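Local structure of YcgJ protein (Bacillus subtilis, 1XXL) at residues Q75-F83 / F100-V110; F83-R94 / R112-V123. The protein is probably an S-adenosylmethionine-dependent methyltransferase with a Rossmann-like fold, though its substrate is unknown. All coordinates share one frame; numbering follows the deposited sequence.

Contact 1: Q75-F83 / F100-V110; sequences QGTAESLPF and FSDVRKAVREV
Glu79 and Ala106 bring their CA atoms within 4.4 Å where the type I turn Thr77-Ser80 rides against the start of the helix that begins at Val103. From that turn Glu79 sends its carboxylate to the N-terminal end of the helix. CG lies anti to the carbonyl carbon and the chain bends at chi2, which carries OE2 to the backbone N of Asp102, 2.7 Å away. The N-H...O angle is 158°, and the donor meets OE2 on its anti side, tilted out of the carboxylate plane. The other oxygen, OE1, accepts from a water that itself accepts from Ser101 N. Asp102 is the N-cap, its OD1 taking a weak bond from Lys105 N, while its own backbone N is bound by Glu79 OE2; the helix N-terminus would probably favour the negative charge of the Glu79 carboxylate. Further along the helix Glu109 turns back to the loop, its OE2 using the anti lone pair to accept from Leu81 N at 2.8 Å; the bond is bent, with 136° at the hydrogen. Between these polar ends Ala78 supplies the apolar contact. Its CB sits over one face of the Phe100 ring, 4.0 Å from the centroid and 22° off the normal, a CH-pi contact, and also meets Ala106 CB at 3.8 Å. Ala78 and Glu79 probably help to bind S-adenosylmethionine. The loop following strand 71-75 is thus packed on helix 103-113 of the Rossmann-like methyltransferase domain. Strand 24-28 lies against this junction, its Ile28 touching Ala78, Phe100 and Val110, while helix 154-163 packs Trp157 on Val103 and Val107.

Contact 2: F83-R94 / R112-V123; sequences FPDDSFDIITCR and RVLKQDGRFLLV. With SO4 (sulfate ion), chain C.
Ile91 N donates to Arg119 O and Ile91 O accepts from Leu121 N; Cys93 repeats the pattern with Leu121 and Val123. These backbone bonds join strand 90-94 to strand 118-123, whose axes approach to 4.7 Å, 6° from parallel. Val113 O takes both Ser87 N (2.8 Å) and Phe88 N, the first from above the carbonyl plane. The helix between these parallel neighbours makes a right-handed beta-alpha-beta crossover, as in Rossmann-like methyltransferases. Among charged groups, Arg112 folds at chi3 (73°) to present its guanidinium edge to the loop: NH1 and NH2 both donate, end-on and in plane, to Phe83 O, at 2.9 Å and 3.2 Å, while NH1 also forms a salt bridge with Asp85 OD1 at 2.8 Å. A leucine in its place would probably leave Phe83 O without these two donors and Asp85 without its countercharge. Lys115 NZ forms a salt bridge with Asp89 OD1, 3.3 Å away, approaching from above the carboxylate plane; that oxygen also accepts from Arg24 N. Most apolar contacts lie on the Phe120 side of the sheet; Ile90 meets Leu121 on the other. Ile91 pushes CD1 against Val113 CG2 (3.6 Å), and Cys93 CB approaches the Phe120 ring edge at CE1 (3.7 Å). Arg94, an S-adenosylmethionine-binding residue held through NE by Thr35, offers NH1 and NH2 to two oxygens of a sulfate ion, probably from the crystallisation liquor.

In the fold
Contacts 1 and 2 have centres 12 Å apart and alternate along the chain, sharing Phe83 and drawing on helix 103-113. Arg112 ties them: its NH2 lies 2.9 Å from Leu81 O, and its NE forms a salt bridge with Glu109 OE1. Side chains also meet between the contacts: Val110 CG1 is 3.7 Å from Phe120 CG, and Phe100 CZ is 3.7 Å from Cys93 SG. Both contacts border the S-adenosylmethionine site. The side chain of Phe100 in contact 1 and that of Cys93 in contact 2 each lie about 6 Å from the binding residue Gly29, and Cys93 is about 7 Å, side chain to side chain, from Ala78.

Contact 1: Q75-F83 / F100-V110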
loop_
_atom_site.group_PDB
_atom_site.type_symbol
_atom_site.label_atom_id
_atom_site.label_comp_id
_atom_site.label_asym_id
_atom_site.label_seq_id
_atom_site.Cartn_x
_atom_site.Cartn_y
_atom_site.Cartn_z
ATOM N N GLN A 75 8.067 5.464 -15.166
ATOM C CA GLN A 75 8.597 6.015 -13.948
ATOM C C GLN A 75 7.803 7.262 -13.553
ATOM O O GLN A 75 7.494 8.116 -14.384
ATOM C CB GLN A 75 10.085 6.354 -14.081
ATOM C CG GLN A 75 10.710 6.863 -12.778
ATOM C CD GLN A 75 12.212 7.129 -12.891
ATOM O OE1 GLN A 75 12.730 7.359 -13.986
ATOM N NE2 GLN A 75 12.914 7.090 -11.757
ATOM N N GLY A 76 7.487 7.363 -12.269
ATOM C CA GLY A 76 6.846 8.564 -11.741
ATOM C C GLY A 76 6.464 8.385 -10.295
ATOM O O GLY A 76 6.588 7.286 -9.750
ATOM N N THR A 77 5.999 9.471 -9.685
ATOM C CA THR A 77 5.571 9.479 -8.291
ATOM C C THR A 77 4.119 9.923 -8.199
ATOM O O THR A 77 3.639 10.676 -9.037
ATOM C CB THR A 77 6.451 10.404 -7.436
ATOM O OG1 THR A 77 6.374 11.742 -7.939
ATOM C CG2 THR A 77 7.901 9.942 -7.472
ATOM N N ALA A 78 3.430 9.444 -7.165
ATOM C CA ALA A 78 2.038 9.808 -6.898
ATOM C C ALA A 78 1.865 11.300 -6.647
ATOM O O ALA A 78 0.801 11.863 -6.915
ATOM C CB ALA A 78 1.531 9.021 -5.685
ATOM N N GLU A 79 2.899 11.946 -6.114
ATOM C CA GLU A 79 2.812 13.375 -5.794
ATOM C C GLU A 79 2.777 14.252 -7.042
ATOM O O GLU A 79 2.430 15.407 -6.963
ATOM C CB GLU A 79 3.975 13.813 -4.892
ATOM C CG GLU A 79 3.844 13.322 -3.456
ATOM C CD GLU A 79 4.474 11.965 -3.198
ATOM O OE1 GLU A 79 5.028 11.343 -4.139
ATOM O OE2 GLU A 79 4.435 11.526 -2.028
ATOM N N SER A 80 3.151 13.702 -8.184
ATOM C CA SER A 80 3.095 14.432 -9.451
ATOM C C SER A 80 2.797 13.472 -10.577
ATOM O O SER A 80 3.689 12.989 -11.246
ATOM C CB SER A 80 4.424 15.154 -9.719
ATOM O OG SER A 80 4.275 16.083 -10.791
ATOM N N LEU A 81 1.529 13.160 -10.753
ATOM C CA LEU A 81 1.092 12.315 -11.852
ATOM C C LEU A 81 0.979 13.161 -13.128
ATOM O O LEU A 81 0.404 14.248 -13.111
ATOM C CB LEU A 81 -0.257 11.683 -11.538
ATOM C CG LEU A 81 -0.273 10.765 -10.330
ATOM C CD1 LEU A 81 -1.703 10.377 -10.007
ATOM C CD2 LEU A 81 0.605 9.541 -10.573
ATOM N N PRO A 82 1.527 12.658 -14.239
ATOM C CA PRO A 82 1.515 13.421 -15.478
ATOM C C PRO A 82 0.197 13.400 -16.273
ATOM O O PRO A 82 0.097 14.069 -17.290
ATOM C CB PRO A 82 2.639 12.744 -16.273
ATOM C CG PRO A 82 2.537 11.273 -15.847
ATOM C CD PRO A 82 2.254 11.374 -14.381
ATOM N N PHE A 83 -0.812 12.679 -15.795
ATOM C CA PHE A 83 -1.970 12.334 -16.590
ATOM C C PHE A 83 -2.977 13.437 -16.529
ATOM O O PHE A 83 -2.952 14.225 -15.601
ATOM C CB PHE A 83 -2.584 11.012 -16.099
ATOM C CG PHE A 83 -1.585 9.893 -16.051
ATOM C CD1 PHE A 83 -1.068 9.371 -17.228
ATOM C CD2 PHE A 83 -1.123 9.414 -14.850
ATOM C CE1 PHE A 83 -0.127 8.357 -17.207
ATOM C CE2 PHE A 83 -0.171 8.399 -14.815
ATOM C CZ PHE A 83 0.335 7.872 -15.991
ATOM N N PHE A 100 5.113 7.100 0.404
ATOM C CA PHE A 100 4.933 8.414 -0.227
ATOM C C PHE A 100 5.632 9.494 0.590
ATOM O O PHE A 100 5.492 9.524 1.783
ATOM C CB PHE A 100 3.446 8.808 -0.312
ATOM C CG PHE A 100 2.617 7.974 -1.234
ATOM C CD1 PHE A 100 3.175 7.079 -2.122
ATOM C CD2 PHE A 100 1.253 8.109 -1.216
ATOM C CE1 PHE A 100 2.369 6.346 -2.968
ATOM C CE2 PHE A 100 0.448 7.376 -2.062
ATOM C CZ PHE A 100 1.016 6.506 -2.943
ATOM N N SER A 101 6.339 10.403 -0.065
ATOM C CA SER A 101 7.006 11.504 0.636
ATOM C C SER A 101 5.995 12.559 1.107
ATOM O O SER A 101 6.267 13.300 2.059
ATOM C CB SER A 101 8.060 12.156 -0.274
ATOM O OG SER A 101 7.433 12.713 -1.421
ATOM N N ASP A 102 4.846 12.639 0.427
ATOM C CA ASP A 102 3.792 13.596 0.779
ATOM C C ASP A 102 2.431 13.004 0.421
ATOM O O ASP A 102 1.872 13.255 -0.643
ATOM C CB ASP A 102 4.047 14.949 0.085
ATOM C CG ASP A 102 3.106 16.055 0.548
ATOM O OD1 ASP A 102 2.105 15.807 1.252
ATOM O OD2 ASP A 102 3.372 17.211 0.175
ATOM N N VAL A 103 1.896 12.229 1.347
ATOM C CA VAL A 103 0.651 11.498 1.120
ATOM C C VAL A 103 -0.533 12.438 0.838
ATOM O O VAL A 103 -1.375 12.131 -0.012
ATOM C CB VAL A 103 0.356 10.473 2.271
ATOM C CG1 VAL A 103 0.207 11.151 3.651
ATOM C CG2 VAL A 103 -0.868 9.642 1.931
ATOM N N ARG A 104 -0.565 13.603 1.496
ATOM C CA ARG A 104 -1.618 14.588 1.255
ATOM C C ARG A 104 -1.664 15.068 -0.208
ATOM O O ARG A 104 -2.725 15.175 -0.795
ATOM C CB ARG A 104 -1.446 15.806 2.180
ATOM C CG ARG A 104 -1.805 15.582 3.656
ATOM C CD ARG A 104 -3.306 15.379 3.896
ATOM N NE ARG A 104 -4.227 16.307 3.194
ATOM C CZ ARG A 104 -5.420 16.709 3.635
ATOM N NH1 ARG A 104 -5.902 16.360 4.832
ATOM N NH2 ARG A 104 -6.117 17.545 2.883
ATOM N N LYS A 105 -0.499 15.362 -0.772
ATOM C CA LYS A 105 -0.377 15.704 -2.189
ATOM C C LYS A 105 -0.679 14.497 -3.106
ATOM O O LYS A 105 -1.294 14.667 -4.149
ATOM C CB LYS A 105 1.015 16.285 -2.454
ATOM C CG LYS A 105 1.297 16.708 -3.905
ATOM C CD LYS A 105 0.151 17.516 -4.558
ATOM C CE LYS A 105 0.658 18.352 -5.745
ATOM N NZ LYS A 105 -0.388 19.323 -6.204
ATOM N N ALA A 106 -0.284 13.282 -2.702
ATOM C CA ALA A 106 -0.615 12.045 -3.455
ATOM C C ALA A 106 -2.145 11.886 -3.647
ATOM O O ALA A 106 -2.614 11.680 -4.763
ATOM C CB ALA A 106 -0.032 10.817 -2.761
ATOM N N VAL A 107 -2.910 12.012 -2.560
ATOM C CA VAL A 107 -4.369 11.873 -2.607
ATOM C C VAL A 107 -5.011 12.945 -3.445
ATOM O O VAL A 107 -6.000 12.696 -4.129
ATOM C CB VAL A 107 -5.011 11.886 -1.190
ATOM C CG1 VAL A 107 -6.553 11.826 -1.288
ATOM C CG2 VAL A 107 -4.503 10.703 -0.370
ATOM N N ARG A 108 -4.455 14.152 -3.386
ATOM C CA ARG A 108 -4.944 15.245 -4.194
ATOM C C ARG A 108 -4.766 14.906 -5.688
ATOM O O ARG A 108 -5.657 15.139 -6.509
ATOM C CB ARG A 108 -4.197 16.531 -3.782
ATOM C CG ARG A 108 -4.735 17.829 -4.315
ATOM C CD ARG A 108 -3.831 19.025 -3.894
ATOM N NE ARG A 108 -3.254 18.804 -2.554
ATOM C CZ ARG A 108 -2.159 19.402 -2.066
ATOM N NH1 ARG A 108 -1.508 20.336 -2.767
ATOM N NH2 ARG A 108 -1.727 19.084 -0.846
ATOM N N GLU A 109 -3.622 14.334 -6.028
ATOM C CA GLU A 109 -3.334 13.909 -7.404
ATOM C C GLU A 109 -4.212 12.728 -7.849
ATOM O O GLU A 109 -4.725 12.729 -8.971
ATOM C CB GLU A 109 -1.846 13.551 -7.556
ATOM C CG GLU A 109 -0.942 14.743 -7.736
ATOM C CD GLU A 109 -1.123 15.441 -9.100
ATOM O OE1 GLU A 109 -1.833 16.476 -9.116
ATOM O OE2 GLU A 109 -0.578 14.974 -10.137
ATOM N N VAL A 110 -4.376 11.738 -6.963
ATOM C CA VAL A 110 -5.270 10.618 -7.210
ATOM C C VAL A 110 -6.667 11.138 -7.525
ATOM O O VAL A 110 -7.245 10.745 -8.532
ATOM C CB VAL A 110 -5.331 9.639 -6.016
ATOM C CG1 VAL A 110 -6.542 8.731 -6.098
ATOM C CG2 VAL A 110 -4.066 8.832 -5.952
HETATM O O HOH W 1 6.883 9.575 -3.054
#

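Contact 2: F83-R94 / R112-V123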
loop_
_atom_site.group_PDB
_atom_site.type_symbol
_atom_site.label_atom_id
_atom_site.label_comp_id
_atom_site.label_asym_id
_atom_site.label_seq_id
_atom_site.Cartn_x
_atom_site.Cartn_y
_atom_site.Cartn_z
ATOM N N PHE A 83 -0.812 12.679 -15.795
ATOM C CA PHE A 83 -1.970 12.334 -16.590
ATOM C C PHE A 83 -2.977 13.437 -16.529
ATOM O O PHE A 83 -2.952 14.225 -15.601
ATOM C CB PHE A 83 -2.584 11.012 -16.099
ATOM C CG PHE A 83 -1.585 9.893 -16.051
ATOM C CD1 PHE A 83 -1.068 9.371 -17.228
ATOM C CD2 PHE A 83 -1.123 9.414 -14.850
ATOM C CE1 PHE A 83 -0.127 8.357 -17.207
ATOM C CE2 PHE A 83 -0.171 8.399 -14.815
ATOM C CZ PHE A 83 0.335 7.872 -15.991
ATOM N N PRO A 84 -3.873 13.507 -17.528
ATOM C CA PRO A 84 -4.927 14.522 -17.517
ATOM C C PRO A 84 -5.932 14.328 -16.369
ATOM O O PRO A 84 -6.075 13.222 -15.853
ATOM C CB PRO A 84 -5.645 14.287 -18.852
ATOM C CG PRO A 84 -4.757 13.447 -19.646
ATOM C CD PRO A 84 -3.970 12.638 -18.712
ATOM N N ASP A 85 -6.651 15.388 -16.020
ATOM C CA ASP A 85 -7.768 15.296 -15.077
ATOM C C ASP A 85 -8.752 14.237 -15.559
ATOM O O ASP A 85 -8.914 14.036 -16.769
ATOM C CB ASP A 85 -8.522 16.624 -14.969
ATOM C CG ASP A 85 -7.657 17.781 -14.497
ATOM O OD1 ASP A 85 -6.456 17.616 -14.224
ATOM O OD2 ASP A 85 -8.185 18.908 -14.422
ATOM N N ASP A 86 -9.437 13.580 -14.626
ATOM C CA ASP A 86 -10.548 12.680 -14.965
ATOM C C ASP A 86 -10.214 11.660 -16.065
ATOM O O ASP A 86 -10.942 11.539 -17.056
ATOM C CB ASP A 86 -11.782 13.502 -15.379
ATOM C CG ASP A 86 -12.163 14.559 -14.336
ATOM O OD1 ASP A 86 -12.696 14.193 -13.274
ATOM O OD2 ASP A 86 -11.896 15.759 -14.568
ATOM N N SER A 87 -9.122 10.924 -15.906
ATOM C CA SER A 87 -8.709 10.011 -16.975
ATOM C C SER A 87 -8.759 8.510 -16.635
ATOM O O SER A 87 -8.674 7.676 -17.529
ATOM C CB SER A 87 -7.335 10.434 -17.546
ATOM O OG SER A 87 -6.281 10.259 -16.626
ATOM N N PHE A 88 -8.921 8.153 -15.366
ATOM C CA PHE A 88 -8.970 6.740 -14.986
ATOM C C PHE A 88 -10.284 6.357 -14.295
ATOM O O PHE A 88 -10.857 7.126 -13.529
ATOM C CB PHE A 88 -7.779 6.374 -14.091
ATOM C CG PHE A 88 -6.447 6.507 -14.772
ATOM C CD1 PHE A 88 -5.958 5.482 -15.574
ATOM C CD2 PHE A 88 -5.692 7.655 -14.618
ATOM C CE1 PHE A 88 -4.739 5.595 -16.190
ATOM C CE2 PHE A 88 -4.467 7.781 -15.254
ATOM C CZ PHE A 88 -3.997 6.740 -16.041
ATOM N N ASP A 89 -10.730 5.147 -14.584
ATOM C CA ASP A 89 -11.929 4.585 -13.997
ATOM C C ASP A 89 -11.609 4.007 -12.632
ATOM O O ASP A 89 -12.414 4.059 -11.717
ATOM C CB ASP A 89 -12.486 3.471 -14.912
ATOM C CG ASP A 89 -12.927 4.004 -16.252
ATOM O OD1 ASP A 89 -12.182 3.859 -17.260
ATOM O OD2 ASP A 89 -14.005 4.615 -16.272
ATOM N N ILE A 90 -10.433 3.417 -12.534
ATOM C CA ILE A 90 -9.983 2.768 -11.317
ATOM C C ILE A 90 -8.522 3.144 -11.094
ATOM O O ILE A 90 -7.720 3.176 -12.044
ATOM C CB ILE A 90 -10.069 1.239 -11.438
ATOM C CG1 ILE A 90 -11.511 0.793 -11.753
ATOM C CG2 ILE A 90 -9.541 0.581 -10.167
ATOM C CD1 ILE A 90 -11.628 -0.641 -12.254
ATOM N N ILE A 91 -8.192 3.437 -9.839
ATOM C CA ILE A 91 -6.819 3.682 -9.419
ATOM C C ILE A 91 -6.553 2.807 -8.221
ATOM O O ILE A 91 -7.338 2.799 -7.296
ATOM C CB ILE A 91 -6.553 5.170 -9.051
ATOM C CG1 ILE A 91 -6.867 6.081 -10.240
ATOM C CG2 ILE A 91 -5.093 5.336 -8.556
ATOM C CD1 ILE A 91 -6.840 7.548 -9.921
ATOM N N THR A 92 -5.450 2.067 -8.262
ATOM C CA THR A 92 -5.083 1.118 -7.231
ATOM C C THR A 92 -3.756 1.521 -6.624
ATOM O O THR A 92 -2.889 2.096 -7.283
ATOM C CB THR A 92 -4.961 -0.359 -7.767
ATOM O OG1 THR A 92 -3.946 -0.438 -8.781
ATOM C CG2 THR A 92 -6.278 -0.843 -8.372
ATOM N N CYS A 93 -3.607 1.205 -5.353
ATOM C CA CYS A 93 -2.413 1.533 -4.616
ATOM C C CYS A 93 -2.304 0.472 -3.518
ATOM O O CYS A 93 -3.082 0.500 -2.569
ATOM C CB CYS A 93 -2.547 2.959 -4.038
ATOM S SG CYS A 93 -1.082 3.530 -3.207
ATOM N N ARG A 94 -1.383 -0.481 -3.685
ATOM C CA ARG A 94 -1.261 -1.638 -2.789
ATOM C C ARG A 94 0.059 -1.640 -2.044
ATOM O O ARG A 94 1.120 -1.727 -2.651
ATOM C CB ARG A 94 -1.438 -2.944 -3.552
ATOM C CG ARG A 94 -1.531 -4.177 -2.629
ATOM C CD ARG A 94 -2.003 -5.427 -3.374
ATOM N NE ARG A 94 -1.049 -5.805 -4.424
ATOM C CZ ARG A 94 -0.498 -7.006 -4.600
ATOM N NH1 ARG A 94 -0.778 -8.025 -3.794
ATOM N NH2 ARG A 94 0.345 -7.192 -5.602
ATOM N N ARG A 112 -7.580 14.070 -8.575
ATOM C CA ARG A 112 -7.573 14.844 -9.820
ATOM C C ARG A 112 -7.698 13.953 -11.065
ATOM O O ARG A 112 -8.521 14.213 -11.931
ATOM C CB ARG A 112 -6.304 15.722 -9.920
ATOM C CG ARG A 112 -6.206 16.477 -11.196
ATOM C CD ARG A 112 -4.954 17.327 -11.243
ATOM N NE ARG A 112 -3.759 16.528 -11.433
ATOM C CZ ARG A 112 -3.407 15.953 -12.582
ATOM N NH1 ARG A 112 -4.159 16.076 -13.648
ATOM N NH2 ARG A 112 -2.296 15.251 -12.656
ATOM N N VAL A 113 -6.887 12.899 -11.138
ATOM C CA VAL A 113 -6.846 12.013 -12.314
ATOM C C VAL A 113 -7.944 10.947 -12.350
ATOM O O VAL A 113 -8.143 10.307 -13.387
ATOM C CB VAL A 113 -5.439 11.337 -12.526
ATOM C CG1 VAL A 113 -4.363 12.380 -12.623
ATOM C CG2 VAL A 113 -5.102 10.330 -11.441
ATOM N N LEU A 114 -8.643 10.753 -11.228
ATOM C CA LEU A 114 -9.785 9.848 -11.160
ATOM C C LEU A 114 -10.988 10.471 -11.866
ATOM O O LEU A 114 -11.259 11.650 -11.703
ATOM C CB LEU A 114 -10.098 9.549 -9.677
ATOM C CG LEU A 114 -11.020 8.402 -9.269
ATOM C CD1 LEU A 114 -10.663 7.058 -9.932
ATOM C CD2 LEU A 114 -10.986 8.269 -7.739
ATOM N N LYS A 115 -11.699 9.690 -12.673
ATOM C CA LYS A 115 -12.954 10.144 -13.267
ATOM C C LYS A 115 -14.011 10.312 -12.171
ATOM O O LYS A 115 -13.971 9.624 -11.150
ATOM C CB LYS A 115 -13.479 9.130 -14.311
ATOM C CG LYS A 115 -12.666 9.064 -15.621
ATOM C CD LYS A 115 -13.184 7.986 -16.600
ATOM C CE LYS A 115 -12.344 7.988 -17.881
ATOM N NZ LYS A 115 -12.551 6.759 -18.757
ATOM N N GLN A 116 -14.966 11.210 -12.395
ATOM C CA GLN A 116 -16.138 11.284 -11.546
ATOM C C GLN A 116 -16.749 9.917 -11.353
ATOM O O GLN A 116 -16.929 9.160 -12.314
ATOM C CB GLN A 116 -17.207 12.199 -12.142
ATOM C CG GLN A 116 -16.992 13.668 -11.863
ATOM C CD GLN A 116 -16.914 14.012 -10.393
ATOM O OE1 GLN A 116 -16.106 14.855 -10.009
ATOM N NE2 GLN A 116 -17.746 13.379 -9.566
ATOM N N ASP A 117 -17.074 9.616 -10.094
ATOM C CA ASP A 117 -17.606 8.332 -9.695
ATOM C C ASP A 117 -16.640 7.163 -9.951
ATOM O O ASP A 117 -17.026 6.025 -9.801
ATOM C CB ASP A 117 -18.978 8.088 -10.336
ATOM C CG ASP A 117 -19.944 9.249 -10.094
ATOM O OD1 ASP A 117 -20.039 9.722 -8.935
ATOM O OD2 ASP A 117 -20.569 9.732 -11.072
ATOM N N GLY A 118 -15.375 7.455 -10.263
ATOM C CA GLY A 118 -14.347 6.440 -10.362
ATOM C C GLY A 118 -13.957 5.935 -8.979
ATOM O O GLY A 118 -14.270 6.584 -7.963
ATOM N N ARG A 119 -13.255 4.796 -8.960
ATOM C CA ARG A 119 -12.850 4.093 -7.728
ATOM C C ARG A 119 -11.353 4.151 -7.438
ATOM O O ARG A 119 -10.543 3.780 -8.278
ATOM C CB ARG A 119 -13.169 2.605 -7.831
ATOM C CG ARG A 119 -14.585 2.224 -7.635
ATOM C CD ARG A 119 -14.804 0.723 -8.018
ATOM N NE ARG A 119 -16.166 0.559 -8.513
ATOM C CZ ARG A 119 -17.227 0.354 -7.742
ATOM N NH1 ARG A 119 -17.099 0.222 -6.437
ATOM N NH2 ARG A 119 -18.438 0.248 -8.300
ATOM N N PHE A 120 -11.010 4.578 -6.234
ATOM C CA PHE A 120 -9.653 4.485 -5.693
ATOM C C PHE A 120 -9.632 3.336 -4.696
ATOM O O PHE A 120 -10.394 3.333 -3.712
ATOM C CB PHE A 120 -9.269 5.798 -4.984
ATOM C CG PHE A 120 -7.903 5.792 -4.335
ATOM C CD1 PHE A 120 -6.818 5.148 -4.929
ATOM C CD2 PHE A 120 -7.698 6.486 -3.148
ATOM C CE1 PHE A 120 -5.562 5.163 -4.324
ATOM C CE2 PHE A 120 -6.456 6.518 -2.553
ATOM C CZ PHE A 120 -5.381 5.859 -3.138
ATOM N N LEU A 121 -8.782 2.355 -4.967
ATOM C CA LEU A 121 -8.672 1.166 -4.148
ATOM C C LEU A 121 -7.320 1.183 -3.468
ATOM O O LEU A 121 -6.275 1.027 -4.112
ATOM C CB LEU A 121 -8.854 -0.090 -5.003
ATOM C CG LEU A 121 -10.210 -0.154 -5.702
ATOM C CD1 LEU A 121 -10.223 -1.247 -6.709
ATOM C CD2 LEU A 121 -11.342 -0.360 -4.730
ATOM N N LEU A 122 -7.353 1.384 -2.153
ATOM C CA LEU A 122 -6.163 1.597 -1.375
ATOM C C LEU A 122 -6.010 0.479 -0.367
ATOM O O LEU A 122 -6.881 0.298 0.483
ATOM C CB LEU A 122 -6.294 2.954 -0.676
ATOM C CG LEU A 122 -5.293 3.318 0.392
ATOM C CD1 LEU A 122 -3.930 3.510 -0.228
ATOM C CD2 LEU A 122 -5.753 4.581 1.132
ATOM N N VAL A 123 -4.919 -0.284 -0.490
ATOM C CA VAL A 123 -4.538 -1.259 0.505
ATOM C C VAL A 123 -3.248 -0.813 1.154
ATOM O O VAL A 123 -2.269 -0.507 0.471
ATOM C CB VAL A 123 -4.357 -2.716 -0.101
ATOM C CG1 VAL A 123 -3.682 -3.668 0.895
ATOM C CG2 VAL A 123 -5.676 -3.238 -0.496
HETATM S S SO4 C . 1.425 -10.846 -5.325
HETATM O O1 SO4 C . 0.585 -10.701 -6.505
HETATM O O2 SO4 C . 2.238 -12.054 -5.477
HETATM O O3 SO4 C . 0.572 -10.938 -4.147
HETATM O O4 SO4 C . 2.326 -9.698 -5.162
HETATM O O HOH W 2 -14.644 15.670 -12.419
HETATM O O HOH W 3 -10.208 7.870 -19.997
#